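Local coordinates for protein possible marr-transcriptional regulator (Streptomyces coelicolor, PDB 4B8X) that is of unknown function but probably binds DNA as a winged-helix transcriptional regulator of the MarR family, at residues Lys29-Thr34 with Val105-Arg110; Phe35-Ala40 with Asp73-Ser78; Leu52-Ile57 with Thr66-Thr71. One frame throughout, in Å; residues are numbered along the deposited sequence. Where two conformers were deposited one is given.

Contact 1 (Lys29-Thr34 with Val105-Arg110); sequences KPYGLT and VEAATR
Tyr31 lays its ring against one turn of helix 99-114, meeting it at Ala107 and Ala108, and these three residues bury most of the surface in the contact. Ala108 lies above one ring face, over its CD2-CE2 margin: its N is displaced toward the rim, Tyr31 CE2 is 3.8 Å from Ala108 CA and Tyr31 CD2 4.0 Å from Ala108 CB. The other side reaches Ala107, whose CB approaches Tyr31 CE1 obliquely at 3.6 Å. With CG placed beside the backbone N (chi1 -59°), the ring is directed at the helix, and its hydroxyl extends past Ala107 to a hydrogen bond with Asp111 OD2, one turn further on. Since Ala107 and Ala108 carry only methyl groups, the ring can come close to the helix backbone. A leucine in place of Tyr31 would probably leave Asp111 without this partner and Ala107 without its ring cover. Leu33 adds a looser apolar approach, its CD1 4.5 Å from Ala108 CB, and also touches Val104. The segment 29-34 connects helix 5-28 to helix 35-45; Leu33 packs back on Val28 of the former, while Val105 on helix 99-114 packs against Tyr38, Leu41 and Val42 of the latter.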
# COMPACT_ATOMS: atom_id res chain seq x y z
N LYS A 29 -6.41 -9.99 -12.39
CA LYS A 29 -7.78 -9.60 -12.72
C LYS A 29 -8.52 -10.59 -13.65
O LYS A 29 -9.68 -10.88 -13.39
CB LYS A 29 -7.82 -8.17 -13.29
CG LYS A 29 -9.21 -7.60 -13.51
CD LYS A 29 -9.15 -6.23 -14.18
CE LYS A 29 -10.52 -5.69 -14.57
NZ LYS A 29 -11.19 -5.08 -13.40
N PRO A 30 -7.86 -11.14 -14.68
CA PRO A 30 -8.58 -12.08 -15.56
C PRO A 30 -9.05 -13.35 -14.84
O PRO A 30 -9.96 -14.03 -15.33
CB PRO A 30 -7.56 -12.42 -16.64
CG PRO A 30 -6.62 -11.27 -16.65
CD PRO A 30 -6.54 -10.79 -15.24
N TYR A 31 -8.46 -13.67 -13.69
CA TYR A 31 -8.89 -14.79 -12.87
C TYR A 31 -10.00 -14.42 -11.87
O TYR A 31 -10.41 -15.26 -11.06
CB TYR A 31 -7.70 -15.37 -12.11
CG TYR A 31 -6.63 -15.85 -13.04
CD1 TYR A 31 -6.76 -17.05 -13.70
CD2 TYR A 31 -5.51 -15.07 -13.31
CE1 TYR A 31 -5.79 -17.49 -14.58
CE2 TYR A 31 -4.53 -15.49 -14.19
CZ TYR A 31 -4.68 -16.71 -14.83
OH TYR A 31 -3.73 -17.16 -15.71
N GLY A 32 -10.47 -13.18 -11.92
CA GLY A 32 -11.48 -12.70 -10.98
C GLY A 32 -10.91 -12.33 -9.62
O GLY A 32 -11.65 -12.13 -8.65
N LEU A 33 -9.58 -12.20 -9.55
CA LEU A 33 -8.90 -11.93 -8.29
C LEU A 33 -8.42 -10.50 -8.20
O LEU A 33 -8.24 -9.85 -9.22
CB LEU A 33 -7.65 -12.82 -8.16
CG LEU A 33 -7.90 -14.33 -8.15
CD1 LEU A 33 -6.59 -15.07 -8.28
CD2 LEU A 33 -8.64 -14.75 -6.89
N THR A 34 -8.20 -10.05 -6.97
CA THR A 34 -7.28 -8.97 -6.66
C THR A 34 -6.02 -9.59 -6.06
O THR A 34 -6.01 -10.78 -5.72
CB THR A 34 -7.89 -8.04 -5.62
OG1 THR A 34 -8.11 -8.78 -4.41
CG2 THR A 34 -9.17 -7.39 -6.13
N VAL A 105 -4.86 -20.53 -8.66
CA VAL A 105 -3.69 -19.91 -8.10
C VAL A 105 -2.41 -20.41 -8.83
O VAL A 105 -1.48 -19.64 -8.99
CB VAL A 105 -3.67 -20.06 -6.56
CG1 VAL A 105 -3.27 -21.47 -6.15
CG2 VAL A 105 -2.74 -19.04 -5.91
N GLU A 106 -2.39 -21.66 -9.33
CA GLU A 106 -1.29 -22.15 -10.17
C GLU A 106 -1.12 -21.27 -11.42
O GLU A 106 -0.01 -20.86 -11.77
CB GLU A 106 -1.55 -23.61 -10.60
CG GLU A 106 -0.51 -24.19 -11.56
CD GLU A 106 -0.87 -25.57 -12.12
OE1 GLU A 106 -2.07 -25.87 -12.29
OE2 GLU A 106 0.06 -26.35 -12.43
N ALA A 107 -2.22 -21.03 -12.09
CA ALA A 107 -2.20 -20.24 -13.31
C ALA A 107 -1.79 -18.80 -13.04
O ALA A 107 -0.98 -18.22 -13.78
CB ALA A 107 -3.56 -20.31 -14.00
N ALA A 108 -2.36 -18.20 -11.99
CA ALA A 108 -2.03 -16.81 -11.66
C ALA A 108 -0.55 -16.68 -11.27
O ALA A 108 0.11 -15.72 -11.67
CB ALA A 108 -2.95 -16.34 -10.54
N THR A 109 -0.03 -17.63 -10.49
CA THR A 109 1.38 -17.61 -10.12
C THR A 109 2.31 -17.69 -11.33
O THR A 109 3.30 -16.96 -11.40
CB THR A 109 1.71 -18.71 -9.11
OG1 THR A 109 0.92 -18.49 -7.95
CG2 THR A 109 3.21 -18.74 -8.75
N ARG A 110 1.98 -18.56 -12.28
CA ARG A 110 2.81 -18.64 -13.49
C ARG A 110 2.83 -17.30 -14.23
O ARG A 110 3.90 -16.88 -14.66
CB ARG A 110 2.35 -19.74 -14.43
CG ARG A 110 3.27 -19.97 -15.63
CD ARG A 110 2.49 -20.04 -16.93
NE ARG A 110 2.08 -18.71 -17.36
CZ ARG A 110 2.86 -17.87 -18.04
NH1 ARG A 110 4.09 -18.24 -18.39
NH2 ARG A 110 2.39 -16.67 -18.38

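Contact 2 (Phe35-Ala40 with Asp73-Ser78); sequences FARYEA and DRLVRS
Arg37 reaches from helix 35-45 to Arg74 and Leu75 on helix 65-77. The two short helical segments pass almost perpendicular, at 84°, with their axes 10.7 Å apart at closest approach, a spacing that long side chains bridge. At the base, Arg37 CB rests 4.0 Å from Leu75 CD2. From CD to CZ the chain lies over Arg74 CB, closest at CD (3.6 Å), and this CB sits over a face of the Arg37 guanidinium. A bend at chi3 (-73°) turns the end of Arg37 so that a face of the guanidinium is presented to Arg74. NE gives its proton to a water at 2.9 Å, and that water makes a weak, long bond to the carbonyl O of Arg74. At the tip, in the conformer given for Arg74, one of two, the guanidinium groups stack, their centres 4.3 Å apart and their planes inclined by only 26°, with Arg37 NH2 3.6 Å from Arg74 NH2. The same Arg37 NH2 donates to the carbonyl O of Gly32, which helps to hold the end of the side chain. Arg74 is bent at both chi2 and chi3, and its opposite face is approached by Arg77 NH1. Beneath the arginines, Leu75 makes the apolar part of the interface: its CD1 lies 4.1 Å from Ala40 CB, and its side chain also touches Val81 of the neighbouring strand. The contact thus joins two helices of the winged-helix domain through a buried leucine and stacked arginines at the outer side. Like charges so near, with Arg77 probably adding a third, would be expected to repel; flat stacking and the negative ends of the Gly32 carbonyl and water dipoles probably offset part of that cost.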
# COMPACT_ATOMS: atom_id res chain seq x y z
N PHE A 35 -4.96 -8.81 -5.92
CA PHE A 35 -3.75 -9.38 -5.39
C PHE A 35 -3.97 -9.89 -3.97
O PHE A 35 -3.43 -10.91 -3.59
CB PHE A 35 -2.59 -8.38 -5.47
CG PHE A 35 -1.24 -9.00 -5.26
CD1 PHE A 35 -0.75 -9.92 -6.17
CD2 PHE A 35 -0.46 -8.66 -4.19
CE1 PHE A 35 0.48 -10.50 -6.01
CE2 PHE A 35 0.79 -9.24 -4.01
CZ PHE A 35 1.26 -10.15 -4.93
N ALA A 36 -4.78 -9.17 -3.19
CA ALA A 36 -5.10 -9.58 -1.83
C ALA A 36 -5.76 -10.97 -1.81
O ALA A 36 -5.45 -11.82 -0.96
CB ALA A 36 -6.00 -8.55 -1.16
N ARG A 37 -6.67 -11.22 -2.73
CA ARG A 37 -7.31 -12.52 -2.79
C ARG A 37 -6.35 -13.61 -3.27
O ARG A 37 -6.39 -14.74 -2.77
CB ARG A 37 -8.58 -12.48 -3.65
CG ARG A 37 -9.62 -11.54 -3.03
CD ARG A 37 -11.04 -11.90 -3.44
NE ARG A 37 -11.34 -11.55 -4.84
CZ ARG A 37 -11.73 -10.35 -5.25
NH1 ARG A 37 -11.78 -9.33 -4.41
NH2 ARG A 37 -12.02 -10.15 -6.53
N TYR A 38 -5.47 -13.26 -4.20
CA TYR A 38 -4.41 -14.16 -4.64
C TYR A 38 -3.54 -14.56 -3.45
O TYR A 38 -3.24 -15.74 -3.28
CB TYR A 38 -3.61 -13.47 -5.75
CG TYR A 38 -2.31 -14.17 -6.04
CD1 TYR A 38 -2.29 -15.30 -6.85
CD2 TYR A 38 -1.11 -13.72 -5.51
CE1 TYR A 38 -1.10 -15.96 -7.09
CE2 TYR A 38 0.08 -14.37 -5.73
CZ TYR A 38 0.09 -15.48 -6.53
OH TYR A 38 1.26 -16.12 -6.75
N GLU A 39 -3.14 -13.59 -2.64
CA GLU A 39 -2.26 -13.89 -1.52
C GLU A 39 -2.92 -14.85 -0.54
O GLU A 39 -2.26 -15.71 0.04
CB GLU A 39 -1.85 -12.62 -0.80
CG GLU A 39 -0.97 -11.67 -1.62
CD GLU A 39 -0.77 -10.32 -0.92
OE1 GLU A 39 -1.74 -9.52 -0.74
OE2 GLU A 39 0.37 -10.06 -0.57
N ALA A 40 -4.22 -14.71 -0.33
CA ALA A 40 -4.93 -15.62 0.57
C ALA A 40 -4.92 -17.07 0.02
O ALA A 40 -4.72 -18.04 0.78
CB ALA A 40 -6.35 -15.14 0.80
N ASP A 73 -14.99 -14.53 1.49
CA ASP A 73 -16.36 -14.67 0.99
C ASP A 73 -16.34 -14.45 -0.55
O ASP A 73 -17.05 -15.12 -1.30
CB ASP A 73 -17.37 -13.82 1.80
CG ASP A 73 -17.74 -14.46 3.18
OD1 ASP A 73 -17.19 -15.51 3.58
OD2 ASP A 73 -18.62 -13.91 3.92
N ARG A 74 -15.49 -13.55 -1.07
CA ARG A 74 -15.37 -13.38 -2.53
C ARG A 74 -14.72 -14.61 -3.20
O ARG A 74 -15.05 -14.96 -4.33
CB ARG A 74 -14.60 -12.10 -2.87
CG ARG A 74 -15.28 -10.80 -2.47
CD ARG A 74 -16.41 -10.43 -3.41
NE ARG A 74 -16.02 -10.55 -4.82
CZ ARG A 74 -15.95 -9.53 -5.67
NH1 ARG A 74 -16.25 -8.29 -5.29
NH2 ARG A 74 -15.59 -9.76 -6.92
N LEU A 75 -13.80 -15.27 -2.50
CA LEU A 75 -13.20 -16.50 -3.00
C LEU A 75 -14.26 -17.61 -3.02
O LEU A 75 -14.29 -18.42 -3.95
CB LEU A 75 -11.97 -16.92 -2.20
CG LEU A 75 -10.76 -15.99 -2.40
CD1 LEU A 75 -9.69 -16.28 -1.34
CD2 LEU A 75 -10.18 -16.11 -3.80
N VAL A 76 -15.14 -17.65 -2.00
CA VAL A 76 -16.24 -18.62 -1.99
C VAL A 76 -17.19 -18.33 -3.16
O VAL A 76 -17.61 -19.25 -3.85
CB VAL A 76 -17.05 -18.56 -0.66
CG1 VAL A 76 -18.32 -19.40 -0.75
CG2 VAL A 76 -16.17 -18.98 0.51
N ARG A 77 -17.53 -17.06 -3.35
CA ARG A 77 -18.42 -16.68 -4.44
C ARG A 77 -17.91 -17.21 -5.79
O ARG A 77 -18.69 -17.66 -6.65
CB ARG A 77 -18.59 -15.16 -4.43
CG ARG A 77 -19.72 -14.63 -5.27
CD ARG A 77 -19.63 -13.11 -5.40
NE ARG A 77 -19.66 -12.38 -4.13
CZ ARG A 77 -19.60 -11.05 -4.03
NH1 ARG A 77 -19.43 -10.29 -5.13
NH2 ARG A 77 -19.65 -10.47 -2.85
N SER A 78 -16.59 -17.22 -5.95
CA SER A 78 -15.92 -17.68 -7.17
C SER A 78 -15.66 -19.21 -7.22
O SER A 78 -15.08 -19.72 -8.21
CB SER A 78 -14.57 -16.94 -7.36
OG SER A 78 -14.73 -15.51 -7.38
O HOH W 1 -12.33 -13.91 -6.15

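Contact 3 (Leu52-Ile57 with Thr66-Thr71); sequences LPMSKI and TSVTNT
Val68 projects from helix 65-77 toward Met54 and Ile57 at the start of helix 54-61, and together the two helices form the helix-turn-helix of the MarR winged-helix domain. Its CG1, anti to the backbone N (chi1 178°), is the methyl that does the touching: it lies 3.7 Å from Met54 O and 4.1 Å from Met54 CB. The same methyl meets Ile57 CG2 at 3.9 Å, the two branched side chains crossing at a slant. Further out, in the conformer given for Met54, one of two, the chain bends at chi3 (65°) and crosses the Thr69 side chain at about a right angle. In the next shell, Val63 in the turn between the helices touches Val68, and Ile57 packs on Ala95 of strand 93-97. Pro53 occupies the N-cap position of helix 54-61, and its carbonyl O accepts a hydrogen bond from Ile57 N at 3.0 Å. Backbone hydrogen bonds join Leu52 to Ala95 and Met54 to Thr93, tying the first helix to the sheet. In this family the second helix of the pair generally enters the DNA major groove, a role helix 65-77 probably shares. Thr69 OG1 bonds to the carbonyl O of Pro65 one turn back and, in that conformer, sits 3.8 Å from Met54 CE.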
# COMPACT_ATOMS: atom_id res chain seq x y z
N LEU A 52 -7.18 -23.12 6.82
CA LEU A 52 -6.75 -22.29 7.95
C LEU A 52 -7.95 -21.65 8.61
O LEU A 52 -8.91 -21.27 7.93
CB LEU A 52 -5.84 -21.15 7.51
CG LEU A 52 -4.36 -21.39 7.35
CD1 LEU A 52 -3.75 -20.01 7.11
CD2 LEU A 52 -3.69 -22.06 8.55
N PRO A 53 -7.89 -21.44 9.93
CA PRO A 53 -8.91 -20.61 10.55
C PRO A 53 -8.83 -19.17 10.03
O PRO A 53 -7.73 -18.67 9.76
CB PRO A 53 -8.56 -20.65 12.04
CG PRO A 53 -7.68 -21.86 12.20
CD PRO A 53 -6.93 -21.98 10.92
N MET A 54 -9.97 -18.50 9.92
CA MET A 54 -9.97 -17.16 9.39
C MET A 54 -9.17 -16.20 10.30
O MET A 54 -8.54 -15.26 9.78
CB MET A 54 -11.41 -16.71 9.09
CG MET A 54 -12.03 -17.49 7.93
SD MET A 54 -13.77 -17.14 7.60
CE MET A 54 -13.65 -15.42 7.11
N SER A 55 -9.12 -16.47 11.60
CA SER A 55 -8.33 -15.62 12.50
C SER A 55 -6.86 -15.70 12.13
O SER A 55 -6.13 -14.71 12.16
CB SER A 55 -8.55 -16.02 13.96
OG SER A 55 -8.26 -17.39 14.16
N LYS A 56 -6.42 -16.91 11.78
CA LYS A 56 -5.04 -17.15 11.40
C LYS A 56 -4.70 -16.52 10.04
O LYS A 56 -3.60 -15.99 9.85
CB LYS A 56 -4.75 -18.65 11.36
N ILE A 57 -5.65 -16.54 9.11
CA ILE A 57 -5.45 -15.86 7.85
C ILE A 57 -5.23 -14.35 8.08
O ILE A 57 -4.33 -13.75 7.50
CB ILE A 57 -6.66 -16.08 6.91
CG1 ILE A 57 -6.80 -17.56 6.52
CG2 ILE A 57 -6.51 -15.20 5.68
CD1 ILE A 57 -8.10 -17.91 5.80
N THR A 66 -12.60 -7.94 9.07
CA THR A 66 -13.63 -7.72 8.06
C THR A 66 -13.07 -7.81 6.65
O THR A 66 -13.79 -8.17 5.74
CB THR A 66 -14.37 -6.37 8.24
OG1 THR A 66 -13.43 -5.30 8.16
CG2 THR A 66 -15.12 -6.33 9.59
N SER A 67 -11.77 -7.51 6.48
CA SER A 67 -11.10 -7.70 5.19
C SER A 67 -10.90 -9.20 4.89
O SER A 67 -11.04 -9.63 3.74
CB SER A 67 -9.76 -6.95 5.17
OG SER A 67 -8.95 -7.30 4.05
N VAL A 68 -10.56 -9.98 5.92
CA VAL A 68 -10.45 -11.44 5.74
C VAL A 68 -11.82 -11.98 5.32
O VAL A 68 -11.89 -12.77 4.38
CB VAL A 68 -10.00 -12.18 7.02
CG1 VAL A 68 -9.97 -13.69 6.80
CG2 VAL A 68 -8.61 -11.72 7.45
N THR A 69 -12.90 -11.53 5.96
CA THR A 69 -14.20 -12.01 5.57
C THR A 69 -14.52 -11.60 4.14
O THR A 69 -15.01 -12.41 3.34
CB THR A 69 -15.28 -11.48 6.52
OG1 THR A 69 -14.99 -11.94 7.86
CG2 THR A 69 -16.67 -11.90 6.06
N ASN A 70 -14.21 -10.36 3.77
CA ASN A 70 -14.45 -9.90 2.39
C ASN A 70 -13.73 -10.79 1.38
O ASN A 70 -14.30 -11.26 0.38
CB ASN A 70 -14.04 -8.43 2.26
CG ASN A 70 -14.37 -7.79 0.90
OD1 ASN A 70 -13.67 -8.00 -0.09
ND2 ASN A 70 -15.38 -6.92 0.89
N THR A 71 -12.46 -11.01 1.65
CA THR A 71 -11.63 -11.83 0.76
C THR A 71 -12.08 -13.28 0.66
O THR A 71 -12.26 -13.80 -0.46
CB THR A 71 -10.17 -11.73 1.22
OG1 THR A 71 -9.67 -10.47 0.80
CG2 THR A 71 -9.28 -12.87 0.64

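How the contacts relate
Contacts 2 and 3 both use helix 65-77 at successive levels, with centres about 10 Å apart, and meet where Ala40 CB packs 3.7 Å from Thr71 CG2. The centres of contacts 1 and 2 are also about 10 Å apart, and Leu33 CD2 is 3.7 Å from Leu75 CD2. A probable hydrogen bond of 2.7 Å joins Thr109 OG1 to Tyr38 OH. Contacts 1 and 3 do not touch; their centres are about 19 Å apart. Along the chain the three are nested, contact 3 within contact 2 and contact 2 within contact 1. Helix 35-45 therefore links the helix-turn-helix, the probable DNA-reading element, to helix 99-114.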